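Local structure of beta-catenin homolog sys-1 (Caenorhabditis elegans, 3C2H) at residues 401-406 with 461-466; 32-37 with 86-91; 565-570 with 602-607; 470-475 with 526-531. The protein acts as a transcription coregulator in the Wnt signalling asymmetry pathway of the worm, binding the TCF factor pop-1 directly and activating or repressing target genes. All coordinates share one frame; numbering follows the deposited sequence.

Contact 1. Residues 401-406 with 461-466; sequences CLRTLN and RSTILR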
loop_
_atom_site.group_PDB
_atom_site.type_symbol
_atom_site.label_atom_id
_atom_site.label_comp_id
_atom_site.label_asym_id
_atom_site.label_seq_id
_atom_site.Cartn_x
_atom_site.Cartn_y
_atom_site.Cartn_z
ATOM N N CYS A 401 -10.207 13.562 -1.031
ATOM C CA CYS A 401 -11.281 14.180 -1.769
ATOM C C CYS A 401 -10.930 15.621 -2.056
ATOM O O CYS A 401 -11.098 16.089 -3.175
ATOM C CB CYS A 401 -12.585 14.093 -0.982
ATOM S SG CYS A 401 -13.454 12.496 -1.107
ATOM N N LEU A 402 -10.433 16.316 -1.040
ATOM C CA LEU A 402 -10.089 17.715 -1.153
ATOM C C LEU A 402 -8.870 17.886 -2.037
ATOM O O LEU A 402 -8.763 18.867 -2.764
ATOM C CB LEU A 402 -9.866 18.328 0.232
ATOM C CG LEU A 402 -11.136 18.422 1.085
ATOM C CD1 LEU A 402 -10.846 18.889 2.495
ATOM C CD2 LEU A 402 -12.184 19.328 0.425
ATOM N N ARG A 403 -7.955 16.920 -1.996
ATOM C CA ARG A 403 -6.817 16.924 -2.917
ATOM C C ARG A 403 -7.280 16.714 -4.368
ATOM O O ARG A 403 -6.681 17.243 -5.301
ATOM C CB ARG A 403 -5.761 15.892 -2.500
ATOM C CG ARG A 403 -4.653 16.492 -1.646
ATOM C CD ARG A 403 -3.743 15.464 -0.983
ATOM N NE ARG A 403 -3.325 14.419 -1.912
ATOM C CZ ARG A 403 -3.527 13.118 -1.716
ATOM N NH1 ARG A 403 -4.118 12.687 -0.605
ATOM N NH2 ARG A 403 -3.122 12.246 -2.629
ATOM N N THR A 404 -8.356 15.959 -4.552
ATOM C CA THR A 404 -8.888 15.762 -5.877
ATOM C C THR A 404 -9.491 17.064 -6.379
ATOM O O THR A 404 -9.199 17.503 -7.497
ATOM C CB THR A 404 -9.934 14.641 -5.891
ATOM O OG1 THR A 404 -9.316 13.435 -5.430
ATOM C CG2 THR A 404 -10.497 14.421 -7.308
ATOM N N LEU A 405 -10.333 17.671 -5.542
ATOM C CA LEU A 405 -10.977 18.945 -5.854
ATOM C C LEU A 405 -9.940 20.017 -6.206
ATOM O O LEU A 405 -10.039 20.653 -7.243
ATOM C CB LEU A 405 -11.854 19.390 -4.687
ATOM C CG LEU A 405 -12.533 20.759 -4.784
ATOM C CD1 LEU A 405 -13.712 20.729 -5.737
ATOM C CD2 LEU A 405 -12.989 21.201 -3.407
ATOM N N ASN A 406 -8.927 20.182 -5.363
ATOM C CA ASN A 406 -7.880 21.161 -5.620
ATOM C C ASN A 406 -7.230 21.009 -7.000
ATOM O O ASN A 406 -6.910 22.011 -7.652
ATOM C CB ASN A 406 -6.822 21.121 -4.517
ATOM C CG ASN A 406 -7.380 21.504 -3.161
ATOM O OD1 ASN A 406 -8.530 21.946 -3.043
ATOM N ND2 ASN A 406 -6.572 21.325 -2.121
ATOM N N ARG A 461 -5.538 19.397 7.452
ATOM C CA ARG A 461 -5.657 20.805 7.790
ATOM C C ARG A 461 -4.926 21.685 6.778
ATOM O O ARG A 461 -5.448 22.716 6.354
ATOM C CB ARG A 461 -5.205 21.048 9.243
ATOM C CG ARG A 461 -6.263 20.551 10.233
ATOM C CD ARG A 461 -5.879 20.572 11.714
ATOM N NE ARG A 461 -7.094 20.263 12.480
ATOM C CZ ARG A 461 -7.220 20.242 13.810
ATOM N NH1 ARG A 461 -6.195 20.491 14.613
ATOM N NH2 ARG A 461 -8.407 19.957 14.339
ATOM N N SER A 462 -3.743 21.262 6.357
ATOM C CA SER A 462 -3.023 21.986 5.326
ATOM C C SER A 462 -3.786 21.974 3.986
ATOM O O SER A 462 -3.758 22.948 3.241
ATOM C CB SER A 462 -1.631 21.402 5.154
ATOM O OG SER A 462 -0.931 22.097 4.145
ATOM N N THR A 463 -4.467 20.865 3.709
ATOM C CA THR A 463 -5.192 20.651 2.463
ATOM C C THR A 463 -6.502 21.457 2.417
ATOM O O THR A 463 -6.856 22.002 1.380
ATOM C CB THR A 463 -5.439 19.126 2.262
ATOM O OG1 THR A 463 -4.181 18.467 2.016
ATOM C CG2 THR A 463 -6.389 18.848 1.120
ATOM N N ILE A 464 -7.215 21.540 3.539
ATOM C CA ILE A 464 -8.428 22.339 3.627
ATOM C C ILE A 464 -8.129 23.835 3.382
ATOM O O ILE A 464 -8.880 24.522 2.679
ATOM C CB ILE A 464 -9.103 22.167 4.996
ATOM C CG1 ILE A 464 -9.597 20.727 5.175
ATOM C CG2 ILE A 464 -10.252 23.173 5.179
ATOM C CD1 ILE A 464 -10.096 20.364 6.611
ATOM N N LEU A 465 -7.045 24.339 3.968
ATOM C CA LEU A 465 -6.652 25.711 3.751
ATOM C C LEU A 465 -6.489 25.959 2.255
ATOM O O LEU A 465 -7.034 26.951 1.729
ATOM C CB LEU A 465 -5.355 26.053 4.496
ATOM C CG LEU A 465 -5.370 26.022 6.029
ATOM C CD1 LEU A 465 -3.987 26.358 6.559
ATOM C CD2 LEU A 465 -6.445 26.938 6.642
ATOM N N ARG A 466 -5.755 25.055 1.585
ATOM C CA ARG A 466 -5.571 25.096 0.121
ATOM C C ARG A 466 -6.906 25.091 -0.611
ATOM O O ARG A 466 -7.074 25.820 -1.577
ATOM C CB ARG A 466 -4.756 23.909 -0.383
ATOM C CG ARG A 466 -3.539 24.291 -1.222
ATOM C CD ARG A 466 -3.759 24.443 -2.709
ATOM N NE ARG A 466 -3.096 25.670 -3.148
ATOM C CZ ARG A 466 -2.619 25.908 -4.368
ATOM N NH1 ARG A 466 -2.687 24.993 -5.332
ATOM N NH2 ARG A 466 -2.056 27.081 -4.612
#
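The amide of N406 and the guanidinium of R466 are the flat groups here, and their planes stand 86° apart, so they do not stack. What touches is the ND2 end of the amide, which approaches the aliphatic base of R466, with N406 ND2 3.6 Å from R466 CB. The same ND2 lies 3.6 Å from T463 O without making a hydrogen bond, while N406 OD1 makes no bond across the pair; it accepts from S467 OG, which probably sets the turn of the amide. The setting is the armadillo-type helical superhelix of the beta-catenin family: helices 388-409 and 457-472 run side by side, their local axes 9.4 Å apart and inclined at 31°. Between them the methyl of T463 is the main wedge. With CG2 placed opposite the backbone N and OG1 beside it (chi1 -68°), the methyl faces helix 388-409, while the hydroxyl bonds back to E459 O within its own helix. T463 CG2 meets L402 CB at 3.6 Å and also reaches R403, where its distance to CG is 4.0 Å. The contact is thus largely apolar, with 254 Å² buried in all and no hydrogen bond bridging the segments. Helix 368-378 also packs on L402, whose other end carries the leucine–isoleucine contact: L402 CD1 reaches I464 CG1 at 3.5 Å.

Contact 2. Residues 32-37 with 86-91; sequences TWIRQD and RRFTFL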
loop_
_atom_site.group_PDB
_atom_site.type_symbol
_atom_site.label_atom_id
_atom_site.label_comp_id
_atom_site.label_asym_id
_atom_site.label_seq_id
_atom_site.Cartn_x
_atom_site.Cartn_y
_atom_site.Cartn_z
ATOM N N THR A 32 5.538 -45.214 10.475
ATOM C CA THR A 32 4.578 -45.636 11.503
ATOM C C THR A 32 5.153 -45.531 12.922
ATOM O O THR A 32 4.435 -45.182 13.867
ATOM C CB THR A 32 4.052 -47.062 11.238
ATOM O OG1 THR A 32 5.101 -47.859 10.671
ATOM C CG2 THR A 32 2.855 -47.027 10.276
ATOM N N TRP A 33 6.448 -45.823 13.049
ATOM C CA TRP A 33 7.200 -45.589 14.285
ATOM C C TRP A 33 7.056 -44.141 14.766
ATOM O O TRP A 33 6.685 -43.910 15.913
ATOM C CB TRP A 33 8.678 -45.956 14.093
ATOM C CG TRP A 33 9.544 -45.787 15.321
ATOM C CD1 TRP A 33 9.333 -46.328 16.559
ATOM C CD2 TRP A 33 10.772 -45.046 15.415
ATOM N NE1 TRP A 33 10.341 -45.963 17.418
ATOM C CE2 TRP A 33 11.239 -45.180 16.742
ATOM C CE3 TRP A 33 11.523 -44.283 14.505
ATOM C CZ2 TRP A 33 12.424 -44.575 17.186
ATOM C CZ3 TRP A 33 12.704 -43.684 14.946
ATOM C CH2 TRP A 33 13.139 -43.834 16.278
ATOM N N ILE A 34 7.330 -43.183 13.880
ATOM C CA ILE A 34 7.156 -41.759 14.169
ATOM C C ILE A 34 5.698 -41.437 14.448
ATOM O O ILE A 34 5.382 -40.772 15.438
ATOM C CB ILE A 34 7.657 -40.889 12.993
ATOM C CG1 ILE A 34 9.181 -40.973 12.899
ATOM C CG2 ILE A 34 7.195 -39.436 13.137
ATOM C CD1 ILE A 34 9.736 -40.752 11.523
ATOM N N ARG A 35 4.823 -41.929 13.570
ATOM C CA ARG A 35 3.382 -41.677 13.626
ATOM C C ARG A 35 2.802 -41.904 15.021
ATOM O O ARG A 35 1.999 -41.100 15.509
ATOM C CB ARG A 35 2.655 -42.572 12.614
ATOM C CG ARG A 35 2.952 -42.271 11.154
ATOM C CD ARG A 35 1.946 -41.308 10.543
ATOM N NE ARG A 35 0.655 -41.941 10.256
ATOM C CZ ARG A 35 -0.468 -41.716 10.934
ATOM N NH1 ARG A 35 -0.484 -40.866 11.956
ATOM N NH2 ARG A 35 -1.582 -42.344 10.586
ATOM N N GLN A 36 3.230 -42.999 15.650
ATOM C CA GLN A 36 2.739 -43.423 16.962
ATOM C C GLN A 36 3.585 -42.841 18.094
ATOM O O GLN A 36 3.077 -42.105 18.949
ATOM C CB GLN A 36 2.734 -44.960 17.040
ATOM C CG GLN A 36 2.269 -45.557 18.382
ATOM C CD GLN A 36 2.742 -46.998 18.600
ATOM O OE1 GLN A 36 3.045 -47.726 17.647
ATOM N NE2 GLN A 36 2.805 -47.412 19.864
ATOM N N ASP A 37 4.876 -43.170 18.065
ATOM C CA ASP A 37 5.827 -42.894 19.148
ATOM C C ASP A 37 6.010 -41.405 19.456
ATOM O O ASP A 37 6.200 -41.030 20.617
ATOM C CB ASP A 37 7.195 -43.505 18.799
ATOM C CG ASP A 37 7.741 -44.409 19.890
ATOM O OD1 ASP A 37 7.171 -44.443 21.003
ATOM O OD2 ASP A 37 8.751 -45.097 19.623
ATOM N N ARG A 86 7.661 -33.916 6.461
ATOM C CA ARG A 86 6.621 -32.952 6.813
ATOM C C ARG A 86 6.425 -32.903 8.315
ATOM O O ARG A 86 6.396 -31.830 8.898
ATOM C CB ARG A 86 5.301 -33.280 6.109
ATOM C CG ARG A 86 4.178 -32.291 6.395
ATOM C CD ARG A 86 2.890 -32.713 5.721
ATOM N NE ARG A 86 2.443 -34.032 6.171
ATOM C CZ ARG A 86 1.525 -34.246 7.111
ATOM N NH1 ARG A 86 0.931 -33.230 7.724
ATOM N NH2 ARG A 86 1.198 -35.490 7.438
ATOM N N ARG A 87 6.306 -34.070 8.936
ATOM C CA ARG A 87 6.104 -34.145 10.383
ATOM C C ARG A 87 7.296 -33.561 11.161
ATOM O O ARG A 87 7.110 -32.901 12.186
ATOM C CB ARG A 87 5.739 -35.575 10.818
ATOM C CG ARG A 87 4.308 -35.972 10.431
ATOM C CD ARG A 87 3.964 -37.423 10.747
ATOM N NE ARG A 87 2.555 -37.536 11.136
ATOM C CZ ARG A 87 1.557 -37.902 10.328
ATOM N NH1 ARG A 87 1.789 -38.232 9.063
ATOM N NH2 ARG A 87 0.313 -37.951 10.798
ATOM N N PHE A 88 8.505 -33.760 10.637
ATOM C CA PHE A 88 9.710 -33.160 11.213
ATOM C C PHE A 88 9.670 -31.626 11.193
ATOM O O PHE A 88 10.527 -30.971 11.786
ATOM C CB PHE A 88 10.963 -33.641 10.471
ATOM C CG PHE A 88 11.496 -34.974 10.939
ATOM C CD1 PHE A 88 10.713 -35.847 11.690
ATOM C CD2 PHE A 88 12.786 -35.369 10.595
ATOM C CE1 PHE A 88 11.216 -37.083 12.104
ATOM C CE2 PHE A 88 13.300 -36.611 11.010
ATOM C CZ PHE A 88 12.514 -37.464 11.762
ATOM N N THR A 89 8.681 -31.053 10.514
ATOM C CA THR A 89 8.595 -29.598 10.392
ATOM C C THR A 89 7.428 -28.947 11.160
ATOM O O THR A 89 7.251 -27.734 11.088
ATOM C CB THR A 89 8.594 -29.136 8.909
ATOM O OG1 THR A 89 7.406 -29.592 8.256
ATOM C CG2 THR A 89 9.818 -29.659 8.168
ATOM N N PHE A 90 6.641 -29.735 11.890
ATOM C CA PHE A 90 5.579 -29.162 12.728
ATOM C C PHE A 90 5.503 -29.789 14.104
ATOM O O PHE A 90 4.786 -29.295 14.974
ATOM C CB PHE A 90 4.199 -29.203 12.040
ATOM C CG PHE A 90 3.632 -30.597 11.834
ATOM C CD1 PHE A 90 3.289 -31.407 12.917
ATOM C CD2 PHE A 90 3.389 -31.072 10.550
ATOM C CE1 PHE A 90 2.751 -32.680 12.715
ATOM C CE2 PHE A 90 2.853 -32.342 10.342
ATOM C CZ PHE A 90 2.532 -33.145 11.428
ATOM N N LEU A 91 6.244 -30.880 14.286
ATOM C CA LEU A 91 6.199 -31.679 15.515
ATOM C C LEU A 91 6.966 -30.982 16.647
ATOM O O LEU A 91 8.193 -30.866 16.574
ATOM C CB LEU A 91 6.785 -33.074 15.243
ATOM C CG LEU A 91 6.080 -34.357 15.694
ATOM C CD1 LEU A 91 4.575 -34.314 15.444
ATOM C CD2 LEU A 91 6.699 -35.540 14.972
#
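R35 and R87 form a guanidinium–guanidinium stack, with group centres 4.4 Å apart and planes inclined by 24°. The overlap is offset: the R35 atom lying over the middle of the R87 guanidinium is CD, 3.4 Å above the plane, and the R35 guanidinium is displaced beside it. R35 reaches this place because its chain folds back at chi2 (-93°) and chi3. The terminal R35 NH1 and R87 NH2 are both donors, and their approach is a meeting of like charges, not a hydrogen bond. The salt bridge from R87 NH1 to D83 OD2 probably offsets part of that repulsion. A methionine in place of R87 would probably leave D83 without this partner and R35 without the flat surface on which its CD rests. Apolar contacts make up the second group, and they join helix 20-37 to the end region of helix 71-87 and its following loop, in the N-terminal part of the armadillo-type helical array. I34 sends out two branches: its CD1 meets F88 CE1 at 4.0 Å, and its CG2 lies 4.3 Å from L91 CD2. The isoleucine and the phenylalanine cross at about a right angle, and F39 meets the F88 ring as well. Backbone bonds shape the loop that presents L91: R87 O accepts from F90 N at 3.2 Å and from L91 N at 3.0 Å.

Contact 3. Residues 565-570 with 602-607; sequences FIHNVL and NSDIAK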
loop_
_atom_site.group_PDB
_atom_site.type_symbol
_atom_site.label_atom_id
_atom_site.label_comp_id
_atom_site.label_asym_id
_atom_site.label_seq_id
_atom_site.Cartn_x
_atom_site.Cartn_y
_atom_site.Cartn_z
ATOM N N PHE A 565 6.451 34.147 0.379
ATOM C CA PHE A 565 6.052 34.023 1.778
ATOM C C PHE A 565 6.376 35.308 2.536
ATOM O O PHE A 565 5.522 35.854 3.239
ATOM C CB PHE A 565 6.766 32.817 2.406
ATOM C CG PHE A 565 6.479 32.610 3.872
ATOM C CD1 PHE A 565 5.169 32.551 4.349
ATOM C CD2 PHE A 565 7.529 32.430 4.774
ATOM C CE1 PHE A 565 4.913 32.342 5.702
ATOM C CE2 PHE A 565 7.285 32.216 6.127
ATOM C CZ PHE A 565 5.972 32.178 6.594
ATOM N N ILE A 566 7.607 35.788 2.365
ATOM C CA ILE A 566 8.060 37.035 2.969
ATOM C C ILE A 566 7.110 38.176 2.622
ATOM O O ILE A 566 6.637 38.892 3.507
ATOM C CB ILE A 566 9.508 37.386 2.545
ATOM C CG1 ILE A 566 10.468 36.258 2.949
ATOM C CG2 ILE A 566 9.945 38.693 3.182
ATOM C CD1 ILE A 566 11.820 36.274 2.225
ATOM N N HIS A 567 6.809 38.317 1.337
ATOM C CA HIS A 567 5.915 39.367 0.870
ATOM C C HIS A 567 4.538 39.258 1.522
ATOM O O HIS A 567 3.957 40.268 1.910
ATOM C CB HIS A 567 5.804 39.345 -0.657
ATOM C CG HIS A 567 4.954 40.440 -1.215
ATOM N ND1 HIS A 567 5.279 41.774 -1.087
ATOM C CD2 HIS A 567 3.785 40.402 -1.896
ATOM C CE1 HIS A 567 4.349 42.511 -1.667
ATOM N NE2 HIS A 567 3.426 41.704 -2.160
ATOM N N ASN A 568 4.032 38.032 1.646
ATOM C CA ASN A 568 2.728 37.781 2.252
ATOM C C ASN A 568 2.702 38.119 3.739
ATOM O O ASN A 568 1.727 38.690 4.235
ATOM C CB ASN A 568 2.300 36.324 2.031
ATOM C CG ASN A 568 1.726 36.078 0.635
ATOM O OD1 ASN A 568 1.502 37.003 -0.150
ATOM N ND2 ASN A 568 1.478 34.819 0.329
ATOM N N VAL A 569 3.772 37.770 4.446
ATOM C CA VAL A 569 3.864 38.083 5.859
ATOM C C VAL A 569 3.821 39.601 6.042
ATOM O O VAL A 569 3.017 40.111 6.821
ATOM C CB VAL A 569 5.122 37.470 6.500
ATOM C CG1 VAL A 569 5.518 38.220 7.753
ATOM C CG2 VAL A 569 4.883 35.998 6.812
ATOM N N LEU A 570 4.660 40.309 5.289
ATOM C CA LEU A 570 4.733 41.757 5.337
ATOM C C LEU A 570 3.392 42.418 5.019
ATOM O O LEU A 570 2.954 43.319 5.738
ATOM C CB LEU A 570 5.822 42.264 4.384
ATOM C CG LEU A 570 7.267 41.846 4.696
ATOM C CD1 LEU A 570 8.119 41.964 3.447
ATOM C CD2 LEU A 570 7.881 42.642 5.841
ATOM N N ASN A 602 14.386 42.181 -4.073
ATOM C CA ASN A 602 13.012 42.246 -4.560
ATOM C C ASN A 602 12.404 43.608 -4.245
ATOM O O ASN A 602 12.453 44.074 -3.108
ATOM C CB ASN A 602 12.178 41.124 -3.938
ATOM C CG ASN A 602 10.814 40.971 -4.587
ATOM O OD1 ASN A 602 10.059 41.936 -4.730
ATOM N ND2 ASN A 602 10.486 39.744 -4.972
ATOM N N SER A 603 11.843 44.244 -5.266
ATOM C CA SER A 603 11.283 45.584 -5.122
ATOM C C SER A 603 9.959 45.590 -4.348
ATOM O O SER A 603 9.653 46.553 -3.637
ATOM C CB SER A 603 11.129 46.262 -6.493
ATOM O OG SER A 603 10.645 45.356 -7.471
ATOM N N ASP A 604 9.182 44.517 -4.490
ATOM C CA ASP A 604 7.914 44.386 -3.769
ATOM C C ASP A 604 8.122 44.179 -2.268
ATOM O O ASP A 604 7.456 44.823 -1.454
ATOM C CB ASP A 604 7.057 43.265 -4.367
ATOM C CG ASP A 604 6.210 43.738 -5.538
ATOM O OD1 ASP A 604 5.922 44.953 -5.621
ATOM O OD2 ASP A 604 5.823 42.895 -6.375
ATOM N N ILE A 605 9.050 43.290 -1.917
ATOM C CA ILE A 605 9.390 43.030 -0.521
ATOM C C ILE A 605 9.893 44.303 0.137
ATOM O O ILE A 605 9.408 44.688 1.200
ATOM C CB ILE A 605 10.433 41.893 -0.376
ATOM C CG1 ILE A 605 9.788 40.541 -0.699
ATOM C CG2 ILE A 605 11.028 41.871 1.038
ATOM C CD1 ILE A 605 10.759 39.375 -0.776
ATOM N N ALA A 606 10.846 44.961 -0.518
ATOM C CA ALA A 606 11.441 46.203 -0.025
ATOM C C ALA A 606 10.399 47.292 0.218
ATOM O O ALA A 606 10.465 48.000 1.223
ATOM C CB ALA A 606 12.512 46.691 -0.990
ATOM N N LYS A 607 9.438 47.417 -0.694
ATOM C CA LYS A 607 8.394 48.434 -0.574
ATOM C C LYS A 607 7.483 48.178 0.630
ATOM O O LYS A 607 7.255 49.081 1.438
ATOM C CB LYS A 607 7.569 48.541 -1.863
#
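I605, near the start of helix 603-613, packs against I566, H567 and L570 of helix 563-579, in the C-terminal part of the helical array. Its branches divide the work. I605 CG2 touches L570 CD1 at 3.8 Å and I566 CG2 at 4.0 Å, while I605 CD1 lies beside I566 CB at 4.1 Å. The leucine comes in across the isoleucine, whereas the two isoleucines are inclined to each other. An alanine in place of I605 would probably open a gap facing I566 and L570, since both CG2 and CD1 would be gone. In this armadillo-type superhelix the two helices run in the same general direction, their local axes 9.3 Å apart at 26°. H567 covers the flank of this apolar patch. Its ring stands opposite the backbone N (chi1 -177°), which carries it across to D604: H567 CE1 is 3.9 Å from D604 CB, and D604 O sits at the ring edge, near the ring plane, with no hydrogen bond to ND1. The first turn of helix 603-613 is fixed by N602 in the N-cap position. N602 OD1 accepts from D604 N at 2.7 Å, in the carbonyl plane, and from I605 N at 3.3 Å, well above that plane, so one oxygen serves two amides and holds the backbone that carries I605.

Contact 4. Residues 470-475 with 526-531; sequences LLLRTP and ISLLLV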
loop_
_atom_site.group_PDB
_atom_site.type_symbol
_atom_site.label_atom_id
_atom_site.label_comp_id
_atom_site.label_asym_id
_atom_site.label_seq_id
_atom_site.Cartn_x
_atom_site.Cartn_y
_atom_site.Cartn_z
ATOM N N LEU A 470 -8.189 28.061 -3.103
ATOM C CA LEU A 470 -8.554 27.896 -4.508
ATOM C C LEU A 470 -10.021 28.214 -4.788
ATOM O O LEU A 470 -10.327 28.799 -5.815
ATOM C CB LEU A 470 -8.166 26.515 -5.041
ATOM C CG LEU A 470 -6.684 26.106 -4.956
ATOM C CD1 LEU A 470 -6.513 24.627 -5.300
ATOM C CD2 LEU A 470 -5.763 26.972 -5.804
ATOM N N LEU A 471 -10.924 27.844 -3.885
ATOM C CA LEU A 471 -12.337 28.184 -4.058
ATOM C C LEU A 471 -12.527 29.702 -4.088
ATOM O O LEU A 471 -13.249 30.233 -4.936
ATOM C CB LEU A 471 -13.187 27.599 -2.942
ATOM C CG LEU A 471 -13.378 26.096 -2.857
ATOM C CD1 LEU A 471 -13.877 25.766 -1.448
ATOM C CD2 LEU A 471 -14.333 25.578 -3.938
ATOM N N LEU A 472 -11.865 30.394 -3.169
ATOM C CA LEU A 472 -11.978 31.844 -3.085
ATOM C C LEU A 472 -11.223 32.582 -4.189
ATOM O O LEU A 472 -11.539 33.711 -4.488
ATOM C CB LEU A 472 -11.564 32.353 -1.698
ATOM C CG LEU A 472 -12.420 31.786 -0.565
ATOM C CD1 LEU A 472 -11.814 32.127 0.779
ATOM C CD2 LEU A 472 -13.873 32.237 -0.652
ATOM N N ARG A 473 -10.230 31.947 -4.790
ATOM C CA ARG A 473 -9.553 32.534 -5.935
ATOM C C ARG A 473 -10.291 32.203 -7.243
ATOM O O ARG A 473 -9.894 32.666 -8.307
ATOM C CB ARG A 473 -8.086 32.092 -5.975
ATOM C CG ARG A 473 -7.098 33.228 -5.732
ATOM C CD ARG A 473 -5.900 32.903 -4.821
ATOM N NE ARG A 473 -4.975 31.892 -5.334
ATOM C CZ ARG A 473 -3.757 31.647 -4.828
ATOM N NH1 ARG A 473 -3.285 32.361 -3.802
ATOM N NH2 ARG A 473 -2.995 30.688 -5.357
ATOM N N THR A 474 -11.374 31.428 -7.152
ATOM C CA THR A 474 -12.142 30.969 -8.321
ATOM C C THR A 474 -13.293 31.911 -8.716
ATOM O O THR A 474 -14.269 32.052 -7.962
ATOM C CB THR A 474 -12.722 29.549 -8.094
ATOM O OG1 THR A 474 -11.679 28.584 -8.225
ATOM C CG2 THR A 474 -13.782 29.237 -9.111
ATOM N N PRO A 475 -13.209 32.503 -9.925
ATOM C CA PRO A 475 -14.064 33.604 -10.405
ATOM C C PRO A 475 -15.564 33.384 -10.230
ATOM O O PRO A 475 -16.257 34.286 -9.763
ATOM C CB PRO A 475 -13.712 33.699 -11.890
ATOM C CG PRO A 475 -12.300 33.186 -11.970
ATOM C CD PRO A 475 -12.237 32.080 -10.957
ATOM N N ILE A 526 -1.263 32.214 6.191
ATOM C CA ILE A 526 -0.977 33.575 5.766
ATOM C C ILE A 526 -1.613 33.856 4.411
ATOM O O ILE A 526 -2.254 34.900 4.210
ATOM C CB ILE A 526 0.544 33.839 5.678
ATOM C CG1 ILE A 526 1.237 33.562 7.028
ATOM C CG2 ILE A 526 0.810 35.247 5.161
ATOM C CD1 ILE A 526 0.606 34.234 8.255
ATOM N N SER A 527 -1.452 32.908 3.494
ATOM C CA SER A 527 -1.973 33.049 2.151
ATOM C C SER A 527 -3.505 33.132 2.145
ATOM O O SER A 527 -4.084 33.960 1.434
ATOM C CB SER A 527 -1.464 31.916 1.275
ATOM O OG SER A 527 -1.889 32.096 -0.060
ATOM N N LEU A 528 -4.156 32.313 2.962
ATOM C CA LEU A 528 -5.627 32.344 3.048
ATOM C C LEU A 528 -6.174 33.604 3.726
ATOM O O LEU A 528 -7.232 34.090 3.344
ATOM C CB LEU A 528 -6.195 31.081 3.708
ATOM C CG LEU A 528 -7.721 30.985 3.824
ATOM C CD1 LEU A 528 -8.433 31.170 2.483
ATOM C CD2 LEU A 528 -8.114 29.670 4.451
ATOM N N LEU A 529 -5.457 34.115 4.729
ATOM C CA LEU A 529 -5.842 35.364 5.383
ATOM C C LEU A 529 -5.857 36.531 4.392
ATOM O O LEU A 529 -6.785 37.350 4.412
ATOM C CB LEU A 529 -4.956 35.666 6.593
ATOM C CG LEU A 529 -5.115 34.733 7.806
ATOM C CD1 LEU A 529 -4.126 35.119 8.884
ATOM C CD2 LEU A 529 -6.533 34.724 8.361
ATOM N N LEU A 530 -4.864 36.579 3.506
ATOM C CA LEU A 530 -4.850 37.579 2.431
ATOM C C LEU A 530 -5.991 37.392 1.438
ATOM O O LEU A 530 -6.687 38.348 1.093
ATOM C CB LEU A 530 -3.514 37.588 1.691
ATOM C CG LEU A 530 -2.366 38.185 2.498
ATOM C CD1 LEU A 530 -1.055 37.953 1.787
ATOM C CD2 LEU A 530 -2.598 39.684 2.788
ATOM N N VAL A 531 -6.186 36.158 0.991
ATOM C CA VAL A 531 -7.225 35.868 0.022
ATOM C C VAL A 531 -8.581 36.299 0.565
ATOM O O VAL A 531 -9.350 36.939 -0.139
ATOM C CB VAL A 531 -7.196 34.389 -0.399
ATOM C CG1 VAL A 531 -8.474 33.995 -1.087
ATOM C CG2 VAL A 531 -6.012 34.146 -1.314
#
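L472 leads into this contact from its first side-chain atom: L472 CB lies 3.6 Å from V531 CG1. The chain then runs on through CG, and at the tip L472 CD1 meets L528 CD1 at 3.9 Å, methyl to methyl, one leucine lying across the other. L528 reaches it because its own CG stands opposite the backbone N (chi1 -179°). One leucine thus touches two residues a helical turn apart on helix 515-535, which places the end of helix 457-472 against that helix, as neighbouring helices are packed in the armadillo-type array of the beta-catenin family. V531 serves both neighbours with its two methyls: CG1 takes L472, and CG2 faces the next residue, 3.7 Å from R473 CD. The R473 chain bends at chi2 and chi3, and this carries its guanidinium past V531 toward S527. There R473 NH1 stops 4.0 Å from S527 OG, which is a contact and not a hydrogen bond. R466 of helix 457-472 also touches R473. Just beyond, T474 folds back, its OG1 donating to L470 O at 2.8 Å, and K479 NZ bonds to T474 O. Since no hydrogen bond crosses between 470-475 and 526-531, and most of the touching atoms are methyl or methylene carbons, the fit of these side chains, with 194 Å² buried, rather than any polar pairing, probably governs how the two segments meet.

Overall arrangement
Along the chain the order is contact 2, contact 1, contact 4, contact 3. Contact 2 stands apart on the other side of the chain's centre, its centre about 61 Å from that of contact 1 and 80 Å from that of contact 3. The other three are linked through contact 4, which touches both contact 1 and contact 3. Contacts 1 and 4, centres 13 Å apart, share helix 457-472; contacts 4 and 3, centres 18 Å apart, meet where N568 packs on I526 and L530. They join helices 388-409, 457-472, 515-535, 563-579 and 603-613, neighbours in space though other helices intervene in sequence, consistent with an elongated scaffold whose C-terminal region is held by helix-to-helix contacts.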